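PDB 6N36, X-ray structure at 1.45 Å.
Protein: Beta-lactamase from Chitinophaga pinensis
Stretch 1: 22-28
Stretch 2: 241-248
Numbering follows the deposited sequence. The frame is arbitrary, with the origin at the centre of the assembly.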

# COMPACT_ATOMS: atom_id res chain seq x y z
N PRO A 22 -10.31 -4.94 13.18
CA PRO A 22 -9.62 -3.67 12.96
C PRO A 22 -9.15 -3.09 14.30
O PRO A 22 -9.68 -3.35 15.37
N PHE A 23 -8.14 -2.21 14.20
CA PHE A 23 -7.55 -1.66 15.41
C PHE A 23 -6.84 -0.35 15.12
O PHE A 23 -6.40 -0.11 14.00
N ARG A 24 -6.68 0.42 16.18
CA ARG A 24 -5.93 1.68 16.15
C ARG A 24 -4.44 1.35 16.25
O ARG A 24 -3.97 0.64 17.19
N ILE A 25 -3.69 1.78 15.23
CA ILE A 25 -2.22 1.55 15.22
C ILE A 25 -1.56 2.60 16.11
O ILE A 25 -0.78 2.22 17.02
N ALA A 26 -1.77 3.86 15.79
CA ALA A 26 -1.05 4.99 16.40
C ALA A 26 -1.86 6.23 16.08
O ALA A 26 -2.12 6.48 14.91
N GLY A 27 -2.26 7.00 17.10
CA GLY A 27 -2.96 8.25 16.79
C GLY A 27 -4.26 7.99 16.02
O GLY A 27 -5.05 7.09 16.40
N ASN A 28 -4.40 8.72 14.91
CA ASN A 28 -5.55 8.68 13.98
C ASN A 28 -5.32 7.70 12.83
O ASN A 28 -6.00 7.83 11.80
N ALA A 241 -3.75 -4.16 23.96
CA ALA A 241 -3.87 -2.77 24.42
C ALA A 241 -3.21 -1.89 23.36
O ALA A 241 -2.22 -2.39 22.71
N TYR A 242 -3.69 -0.66 23.21
CA TYR A 242 -3.03 0.39 22.39
C TYR A 242 -1.55 0.40 22.73
O TYR A 242 -1.20 0.52 23.94
N ASN A 243 -0.68 0.29 21.72
CA ASN A 243 0.78 0.32 21.92
C ASN A 243 1.51 0.54 20.60
O ASN A 243 1.93 -0.42 19.94
N PRO A 244 1.67 1.81 20.19
CA PRO A 244 2.29 2.11 18.89
C PRO A 244 3.67 1.45 18.79
O PRO A 244 4.08 1.09 17.69
N ALA A 245 4.41 1.40 19.90
CA ALA A 245 5.79 0.83 19.89
C ALA A 245 5.83 -0.61 19.37
O ALA A 245 6.93 -1.07 18.99
N ALA A 246 4.71 -1.31 19.33
CA ALA A 246 4.65 -2.65 18.71
C ALA A 246 5.16 -2.57 17.27
O ALA A 246 5.70 -3.61 16.78
N PHE A 247 5.10 -1.39 16.64
CA PHE A 247 5.50 -1.23 15.21
C PHE A 247 6.82 -0.47 15.07
O PHE A 247 7.22 -0.08 13.97
N SER A 248 7.52 -0.27 16.18
CA SER A 248 8.92 0.23 16.18
C SER A 248 9.81 -0.98 15.91
O SER A 248 9.86 -1.91 16.77

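Packing of strand 23-26 and the residues after it against the loop and 3-10 segment of 241-248, two stretches of one chain that bury 342 Å² between them, both sides summed. Tyr 242 covers the most surface, followed by Phe 247 and Ile 25. Tyr 242 points toward the first stretch with chi1 t (-179°) and chi2 at 61°, which carries its ring alongside Arg 24 and its hydroxyl to the backbone at Gly 27. There the backbone amide donates a hydrogen bond to the phenol, Gly 27 N to Tyr 242 OH 2.8 Å, nearly straight at 171° and lying at the ring edge, near its plane; the same oxygen is also hydrogen-bonded elsewhere in the structure. Ala 26 CA sits at this edge too, 3.5 Å from Tyr 242 OH. Gly 27 has a phi of 61°, a value that by itself favours glycine.

One face of the tyrosine ring is covered by Arg 24, whose CA-to-CB bond also points toward the other stretch. With chi1, chi2 and chi3 all t, the arginine is extended, and its guanidinium lies flat on the ring: centres 3.8 Å apart, planes at 7°, closest atoms Arg 24 NH1 and Tyr 242 CE1 at 3.6 Å. Arg 24 CZ is 3.9 Å from the centroid of the Tyr 242 ring, 24° off its normal, so the stack is also a cation-pi contact. A further hydrogen bond within the first stretch joins Arg 24 NE to Gly 27 O (2.8 Å, N-H...O angle 170°), so that the amide and carbonyl of Gly 27 serve the tyrosine and the arginine respectively.

The apolar part of the contact centres on Phe 247, buried and pointing toward the first stretch with chi1 m (-64°) and chi2 -76°. Phe 247 CD2 meets Ile 25 CG2 at 4.0 Å, and Phe 247 CE2 meets Phe 23 CE2 at 4.0 Å, at the edge of the Phe 23 ring. The CA-to-CB bond of Phe 23 points toward the second stretch, with chi1 p (68°); Ile 25, m and t, leaves its backbone sideways yet still reaches the ring. Ala 26 CB packs on Pro 244 CB at 3.9 Å; both CA-to-CB bonds run sideways where the backbones come near, with the CA atoms of Ala 26 and Pro 244 5.1 Å apart.

Water 1 bridges the backbones, donating to Ile 25 O (2.9 Å from the water O) and accepting from Asn 243 N (2.8 Å from the water O), while the CA-to-CB bond of Asn 243 points away from the first stretch.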

# COMPACT_ATOMS: atom_id res chain seq x y z
CB PRO A 22 -10.67 -2.79 12.31
CG PRO A 22 -11.97 -3.35 12.81
CD PRO A 22 -11.74 -4.84 12.90
CB PHE A 23 -6.61 -2.68 16.04
CG PHE A 23 -5.34 -3.00 15.29
CD1 PHE A 23 -5.32 -3.91 14.24
CD2 PHE A 23 -4.17 -2.32 15.57
CE1 PHE A 23 -4.14 -4.20 13.58
CE2 PHE A 23 -2.98 -2.63 14.92
CZ PHE A 23 -2.98 -3.52 13.88
CB ARG A 24 -6.33 2.52 17.36
CG ARG A 24 -5.71 3.89 17.39
CD ARG A 24 -6.17 4.54 18.70
NE ARG A 24 -5.58 5.85 18.87
CZ ARG A 24 -5.35 6.41 20.05
NH1 ARG A 24 -5.47 5.71 21.16
NH2 ARG A 24 -4.81 7.61 20.07
CB ILE A 25 -1.72 1.60 13.76
CG1 ILE A 25 -2.34 0.49 12.91
CG2 ILE A 25 -0.19 1.58 13.77
CD1 ILE A 25 -2.19 0.70 11.42
CB ALA A 26 0.34 5.10 15.86
CB ASN A 28 -5.90 10.08 13.51
CG ASN A 28 -4.77 10.80 12.80
OD1 ASN A 28 -3.59 10.72 13.19
ND2 ASN A 28 -5.11 11.52 11.76
CB ALA A 241 -3.22 -2.60 25.78
CB TYR A 242 -3.62 1.77 22.67
CG TYR A 242 -3.06 2.92 21.88
CD1 TYR A 242 -3.15 2.95 20.50
CD2 TYR A 242 -2.44 3.99 22.48
CE1 TYR A 242 -2.65 4.02 19.78
CE2 TYR A 242 -1.93 5.07 21.77
CZ TYR A 242 -2.02 5.07 20.37
OH TYR A 242 -1.53 6.14 19.67
CB ASN A 243 1.26 -0.96 22.58
CG ASN A 243 2.80 -0.93 22.77
OD1 ASN A 243 3.40 0.13 22.93
ND2 ASN A 243 3.41 -2.08 22.66
CB PRO A 244 2.39 3.63 18.89
CG PRO A 244 1.22 4.06 19.78
CD PRO A 244 1.12 3.00 20.84
CB ALA A 245 6.38 0.90 21.27
CB ALA A 246 3.27 -3.19 18.73
CB PHE A 247 4.35 -0.62 14.40
CG PHE A 247 3.16 -1.53 14.36
CD1 PHE A 247 3.16 -2.65 13.56
CD2 PHE A 247 2.09 -1.32 15.21
CE1 PHE A 247 2.09 -3.54 13.58
CE2 PHE A 247 1.01 -2.20 15.22
CZ PHE A 247 1.03 -3.30 14.40
CB SER A 248 9.24 0.91 17.49
OG SER A 248 10.61 1.35 17.50
O HOH W 1 -1.27 0.17 18.95